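Local coordinates for protein choline dehydrogenase and related flavoproteins (Aspergillus oryzae, PDB 3Q9T) that probably oxidises formate as a flavin-dependent oxidase of the glucose-methanol-choline oxidoreductase family, with 8-formyl-FAD bound at its catalytic site, at residues Val356-Asp362 and Gln389-Asp395; Leu423-Ser428 and Phe451-Asp456. All coordinates share one frame; numbering follows the deposited sequence. Where two conformers were deposited one is given.

Contact 1 of 2, residues Val356-Asp362 and Gln389-Asp395; sequences VGFPRID and QPHFELD
The imidazole of H391 and the guanidinium of R360 meet where strand 353-358 ends and the antiparallel strand 392-397 begins. Their planes stand 50° apart: NE2 of H391 lies over one face of the guanidinium, 3.4 Å from NH2 of R360 but not hydrogen-bonded to it. The ring is instead held at its edge, where ND1 of H391 accepts from N of I361 at 3.0 Å, nearly in the ring plane, while NE2 bonds to D382. R360, its chain bent at chi3, grips D362 side-on, NE of R360 to OD2 of D362 (2.8 Å) and NH2 to OD1, both on syn lone pairs. Its NH1 makes a weak bond to O of Q389, and D382 and S385 provide further partners. The carbonyl of P359 accepts from N of H391 at 2.9 Å.

In the strands proper, G357 and L394 form a hydrogen-bonded pair (G357 N to L394 O, 2.8 Å). These neighbours in the mixed sheet lie beside the flavin site: the E393 side chain is about 7 Å from the bound 8-formyl-FAD and about 5 Å from that of T100, an FAD-binding residue. The ring of F358 runs alongside E393, its plane 62° from the carboxylate, with CE2 of F358 3.5 Å from CB of E393. E393 runs out extended (chi1 163°), which brings OE2 to the backbone N of R553, whose side chain forms a salt bridge with D395. Since ND1 of H391 accepts from a backbone N-H, any single proton on the ring is probably on NE2, facing D382; the two aspartates around R360 would probably keep the guanidinium charged.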
loop_
_atom_site.group_PDB
_atom_site.type_symbol
_atom_site.label_atom_id
_atom_site.label_comp_id
_atom_site.label_asym_id
_atom_site.label_seq_id
_atom_site.Cartn_x
_atom_site.Cartn_y
_atom_site.Cartn_z
ATOM N N VAL A 356 27.493 14.004 -4.522
ATOM C CA VAL A 356 26.606 13.720 -3.411
ATOM C C VAL A 356 26.702 14.849 -2.396
ATOM O O VAL A 356 27.816 15.294 -2.053
ATOM C CB VAL A 356 26.993 12.371 -2.724
ATOM C CG1 VAL A 356 26.234 12.192 -1.421
ATOM C CG2 VAL A 356 26.775 11.193 -3.673
ATOM N N GLY A 357 25.550 15.294 -1.892
ATOM C CA GLY A 357 25.510 16.409 -0.958
ATOM C C GLY A 357 25.075 16.080 0.465
ATOM O O GLY A 357 24.121 15.335 0.693
ATOM N N PHE A 358 25.773 16.649 1.438
ATOM C CA PHE A 358 25.429 16.421 2.841
ATOM C C PHE A 358 25.164 17.736 3.581
ATOM O O PHE A 358 25.991 18.202 4.361
ATOM C CB PHE A 358 26.526 15.604 3.534
ATOM C CG PHE A 358 26.727 14.231 2.941
ATOM C CD1 PHE A 358 27.733 13.997 2.025
ATOM C CD2 PHE A 358 25.891 13.176 3.295
ATOM C CE1 PHE A 358 27.912 12.730 1.487
ATOM C CE2 PHE A 358 26.070 11.915 2.769
ATOM C CZ PHE A 358 27.077 11.693 1.861
ATOM N N PRO A 359 23.999 18.338 3.335
ATOM C CA PRO A 359 23.714 19.658 3.892
ATOM C C PRO A 359 22.980 19.587 5.216
ATOM O O PRO A 359 22.423 18.552 5.569
ATOM C CB PRO A 359 22.769 20.247 2.856
ATOM C CG PRO A 359 21.967 19.054 2.417
ATOM C CD PRO A 359 22.966 17.915 2.370
ATOM N N ARG A 360 23.015 20.687 5.952
ATOM C CA ARG A 360 22.041 20.941 6.998
ATOM C C ARG A 360 21.047 21.929 6.396
ATOM O O ARG A 360 21.344 22.593 5.397
ATOM C CB ARG A 360 22.695 21.517 8.261
ATOM C CG ARG A 360 23.576 20.503 9.009
ATOM C CD ARG A 360 24.105 21.066 10.329
ATOM N NE ARG A 360 23.022 21.450 11.228
ATOM C CZ ARG A 360 22.585 20.700 12.229
ATOM N NH1 ARG A 360 23.151 19.522 12.471
ATOM N NH2 ARG A 360 21.588 21.121 12.994
ATOM N N ILE A 361 19.860 22.015 6.979
ATOM C CA ILE A 361 18.829 22.885 6.438
ATOM C C ILE A 361 18.178 23.643 7.575
ATOM O O ILE A 361 16.966 23.867 7.591
ATOM C CB ILE A 361 17.786 22.083 5.644
ATOM C CG1 ILE A 361 17.077 21.081 6.553
ATOM C CG2 ILE A 361 18.445 21.351 4.463
ATOM C CD1 ILE A 361 15.702 20.710 6.032
ATOM N N ASP A 362 19.002 24.030 8.543
ATOM C CA ASP A 362 18.516 24.787 9.690
ATOM C C ASP A 362 17.617 25.965 9.291
ATOM O O ASP A 362 16.567 26.203 9.895
ATOM C CB ASP A 362 19.688 25.252 10.560
ATOM C CG ASP A 362 20.470 24.082 11.135
ATOM O OD1 ASP A 362 20.151 23.640 12.266
ATOM O OD2 ASP A 362 21.378 23.579 10.436
ATOM N N GLN A 389 25.706 16.973 12.807
ATOM C CA GLN A 389 25.568 16.028 11.693
ATOM C C GLN A 389 24.757 16.620 10.538
ATOM O O GLN A 389 23.983 17.566 10.737
ATOM C CB GLN A 389 24.858 14.750 12.161
ATOM C CG GLN A 389 25.537 13.989 13.280
ATOM C CD GLN A 389 24.831 14.167 14.619
ATOM O OE1 GLN A 389 24.637 13.202 15.364
ATOM N NE2 GLN A 389 24.448 15.408 14.933
ATOM N N PRO A 390 24.887 16.045 9.332
ATOM C CA PRO A 390 24.041 16.497 8.225
ATOM C C PRO A 390 22.578 16.241 8.560
ATOM O O PRO A 390 22.282 15.482 9.484
ATOM C CB PRO A 390 24.436 15.564 7.075
ATOM C CG PRO A 390 25.777 15.023 7.446
ATOM C CD PRO A 390 25.799 14.961 8.936
ATOM N N HIS A 391 21.677 16.875 7.821
ATOM C CA HIS A 391 20.271 16.487 7.838
ATOM C C HIS A 391 19.941 15.542 6.683
ATOM O O HIS A 391 19.078 14.667 6.812
ATOM C CB HIS A 391 19.378 17.722 7.776
ATOM C CG HIS A 391 19.394 18.531 9.027
ATOM N ND1 HIS A 391 19.454 19.907 9.025
ATOM C CD2 HIS A 391 19.360 18.156 10.328
ATOM C CE1 HIS A 391 19.441 20.350 10.270
ATOM N NE2 HIS A 391 19.393 19.307 11.081
ATOM N N PHE A 392 20.626 15.714 5.554
ATOM C CA PHE A 392 20.331 14.909 4.370
ATOM C C PHE A 392 21.564 14.383 3.679
ATOM O O PHE A 392 22.646 14.946 3.806
ATOM C CB PHE A 392 19.508 15.701 3.355
ATOM C CG PHE A 392 18.117 15.996 3.820
ATOM C CD1 PHE A 392 17.063 15.173 3.441
ATOM C CD2 PHE A 392 17.866 17.080 4.666
ATOM C CE1 PHE A 392 15.768 15.436 3.893
ATOM C CE2 PHE A 392 16.583 17.352 5.119
ATOM C CZ PHE A 392 15.528 16.527 4.739
ATOM N N GLU A 393 21.381 13.269 2.974
ATOM C CA GLU A 393 22.259 12.918 1.866
ATOM C C GLU A 393 21.443 13.172 0.618
ATOM O O GLU A 393 20.344 12.621 0.458
ATOM C CB GLU A 393 22.725 11.458 1.908
ATOM C CG GLU A 393 23.292 10.987 0.566
ATOM C CD GLU A 393 24.019 9.637 0.633
ATOM O OE1 GLU A 393 24.375 9.100 -0.444
ATOM O OE2 GLU A 393 24.255 9.115 1.745
ATOM N N LEU A 394 21.959 14.039 -0.243
ATOM C CA LEU A 394 21.331 14.325 -1.523
ATOM C C LEU A 394 22.116 13.676 -2.653
ATOM O O LEU A 394 23.224 14.109 -2.993
ATOM C CB LEU A 394 21.241 15.830 -1.740
ATOM C CG LEU A 394 20.487 16.538 -0.630
ATOM C CD1 LEU A 394 20.489 18.073 -0.843
ATOM C CD2 LEU A 394 19.072 15.968 -0.555
ATOM N N ASP A 395 21.546 12.618 -3.215
ATOM C CA ASP A 395 22.157 11.919 -4.326
ATOM C C ASP A 395 21.631 12.445 -5.631
ATOM O O ASP A 395 20.425 12.414 -5.883
ATOM C CB ASP A 395 21.893 10.411 -4.231
ATOM C CG ASP A 395 22.343 9.842 -2.907
ATOM O OD1 ASP A 395 23.494 10.145 -2.488
ATOM O OD2 ASP A 395 21.532 9.124 -2.275
#

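Contact 2 of 2, residues Leu423-Ser428 and Phe451-Asp456; sequences LVRPIS and FANDLD
D456 and S428 bind the loop after strand 415-423 to the N-terminal end of helix 454-473, a helix whose N-cap is N453. OD1 of D456 takes the backbone N of I427 on its syn lone pair at 2.9 Å, with a nearly straight N-H...O angle of 164°. OD2 of D456 accepts twice from S428: from its N at 3.0 Å and from its OG at 2.7 Å, both reaching the oxygen from the same face, well above the carboxylate plane. Three donors therefore fix the rotation of this buried carboxylate.

S428 OG lies anti to its own carbonyl carbon (chi1 -72°), which places the hydroxyl between the D456 carboxylate and the backbone N of N453: it donates a hydrogen bond to OD2 of D456 and accepts one from N of N453 at 2.9 Å, almost straight at 172°. N453 completes the cap, its OD1 accepting from N of L455, while the next residue, D454, forms a salt bridge with R74.

Around this polar centre, CB of P426 presses against OD2 of D456, and the L423 and D456 side chains cross at about a right angle, with CD1 of L423 beside the carboxylate. The I427 side chain slants across N453 and L455, with CD1 3.7 Å from CB of L455; L455 in turn packs on Y371 and A374 of helix 369-377. A water donates to O of I427 (2.7 Å) and accepts from ND2 of N453 (3.0 Å).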
loop_
_atom_site.group_PDB
_atom_site.type_symbol
_atom_site.label_atom_id
_atom_site.label_comp_id
_atom_site.label_asym_id
_atom_site.label_seq_id
_atom_site.Cartn_x
_atom_site.Cartn_y
_atom_site.Cartn_z
ATOM N N LEU A 423 16.523 11.422 4.095
ATOM C CA LEU A 423 16.551 11.982 5.464
ATOM C C LEU A 423 17.441 11.057 6.287
ATOM O O LEU A 423 17.101 9.897 6.580
ATOM C CB LEU A 423 15.156 12.024 6.063
ATOM C CG LEU A 423 14.722 12.986 7.167
ATOM C CD1 LEU A 423 13.755 12.250 8.090
ATOM C CD2 LEU A 423 15.874 13.594 7.959
ATOM N N VAL A 424 18.599 11.572 6.647
ATOM C CA VAL A 424 19.681 10.734 7.111
ATOM C C VAL A 424 19.684 10.675 8.654
ATOM O O VAL A 424 20.188 9.727 9.268
ATOM C CB VAL A 424 20.972 11.303 6.465
ATOM C CG1 VAL A 424 21.985 11.689 7.486
ATOM C CG2 VAL A 424 21.491 10.373 5.365
ATOM N N ARG A 425 19.052 11.671 9.268
ATOM C CA ARG A 425 18.893 11.743 10.720
ATOM C C ARG A 425 17.419 11.891 11.112
ATOM O O ARG A 425 17.023 12.931 11.634
ATOM C CB ARG A 425 19.679 12.936 11.260
ATOM C CG ARG A 425 21.197 12.736 11.190
ATOM C CD ARG A 425 21.745 12.240 12.506
ATOM N NE ARG A 425 21.090 11.010 12.943
ATOM C CZ ARG A 425 21.505 9.779 12.646
ATOM N NH1 ARG A 425 22.579 9.568 11.889
ATOM N NH2 ARG A 425 20.830 8.745 13.099
ATOM N N PRO A 426 16.601 10.850 10.860
ATOM C CA PRO A 426 15.180 10.956 11.198
ATOM C C PRO A 426 15.020 10.804 12.703
ATOM O O PRO A 426 15.947 10.350 13.346
ATOM C CB PRO A 426 14.568 9.754 10.474
ATOM C CG PRO A 426 15.673 8.742 10.480
ATOM C CD PRO A 426 16.941 9.519 10.317
ATOM N N ILE A 427 13.882 11.187 13.257
ATOM C CA ILE A 427 13.662 10.969 14.679
ATOM C C ILE A 427 12.427 10.123 14.955
ATOM O O ILE A 427 12.063 9.930 16.115
ATOM C CB ILE A 427 13.494 12.287 15.421
ATOM C CG1 ILE A 427 12.340 13.076 14.792
ATOM C CG2 ILE A 427 14.823 13.047 15.433
ATOM C CD1 ILE A 427 11.806 14.207 15.658
ATOM N N SER A 428 11.770 9.637 13.905
ATOM C CA SER A 428 10.672 8.692 14.098
ATOM C C SER A 428 11.159 7.458 14.861
ATOM O O SER A 428 12.299 7.023 14.681
ATOM C CB SER A 428 10.068 8.270 12.757
ATOM O OG SER A 428 9.336 9.333 12.187
ATOM N N PHE A 451 8.267 8.067 9.119
ATOM C CA PHE A 451 7.462 9.260 9.356
ATOM C C PHE A 451 6.423 9.098 10.496
ATOM O O PHE A 451 5.399 9.780 10.524
ATOM C CB PHE A 451 6.803 9.706 8.048
ATOM C CG PHE A 451 7.795 10.090 6.979
ATOM C CD1 PHE A 451 8.612 11.210 7.140
ATOM C CD2 PHE A 451 7.927 9.334 5.820
ATOM C CE1 PHE A 451 9.526 11.565 6.181
ATOM C CE2 PHE A 451 8.856 9.689 4.838
ATOM C CZ PHE A 451 9.654 10.804 5.016
ATOM N N ALA A 452 6.679 8.184 11.421
ATOM C CA ALA A 452 5.817 8.068 12.598
ATOM C C ALA A 452 5.721 9.430 13.292
ATOM O O ALA A 452 4.667 9.809 13.786
ATOM C CB ALA A 452 6.342 7.008 13.554
ATOM N N ASN A 453 6.830 10.169 13.313
ATOM C CA ASN A 453 6.854 11.509 13.901
ATOM C C ASN A 453 6.656 12.577 12.813
ATOM O O ASN A 453 7.349 12.564 11.794
ATOM C CB ASN A 453 8.180 11.726 14.652
ATOM C CG ASN A 453 8.199 13.011 15.475
ATOM O OD1 ASN A 453 7.701 14.052 15.039
ATOM N ND2 ASN A 453 8.791 12.943 16.669
ATOM N N ASP A 454 5.714 13.496 13.020
ATOM C CA ASP A 454 5.458 14.586 12.059
ATOM C C ASP A 454 6.674 15.461 11.728
ATOM O O ASP A 454 6.813 15.944 10.596
ATOM C CB ASP A 454 4.329 15.476 12.565
ATOM C CG ASP A 454 2.949 14.862 12.358
ATOM O OD1 ASP A 454 2.847 13.699 11.899
ATOM O OD2 ASP A 454 1.960 15.556 12.670
ATOM N N LEU A 455 7.546 15.692 12.707
ATOM C CA LEU A 455 8.765 16.478 12.451
ATOM C C LEU A 455 9.554 15.937 11.261
ATOM O O LEU A 455 10.114 16.709 10.499
ATOM C CB LEU A 455 9.683 16.506 13.671
ATOM C CG LEU A 455 9.841 17.731 14.567
ATOM C CD1 LEU A 455 11.342 18.057 14.742
ATOM C CD2 LEU A 455 9.046 18.956 14.094
ATOM N N ASP A 456 9.589 14.610 11.108
ATOM C CA ASP A 456 10.280 13.970 9.979
ATOM C C ASP A 456 9.658 14.384 8.659
ATOM O O ASP A 456 10.353 14.545 7.659
ATOM C CB ASP A 456 10.253 12.435 10.092
ATOM C CG ASP A 456 11.405 11.872 10.923
ATOM O OD1 ASP A 456 12.246 12.659 11.411
ATOM O OD2 ASP A 456 11.476 10.625 11.086
HETATM O O HOH W 1 9.771 10.259 17.578
#

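Following the chain from the N terminus, strand 353-358 leads into helices 362-365 and 369-377 before returning as strand 392-397, and contact 1 closes this excursion of loops and two helices, without strand. Strand 415-423 then runs antiparallel to 392-397; the loop that follows it opens contact 2, which closes at the start of helix 454-473 after an excursion through strands 431-434 and 445-447. The two closures come in series, neither nesting nor crossing, with centres about 14 Å apart. They meet directly where O of H391 probably bonds to N of V424 at 3.1 Å. Helix 454-473 joins them again, since its F466 packs on P359 and L394, tying the mixed sheet to this helix.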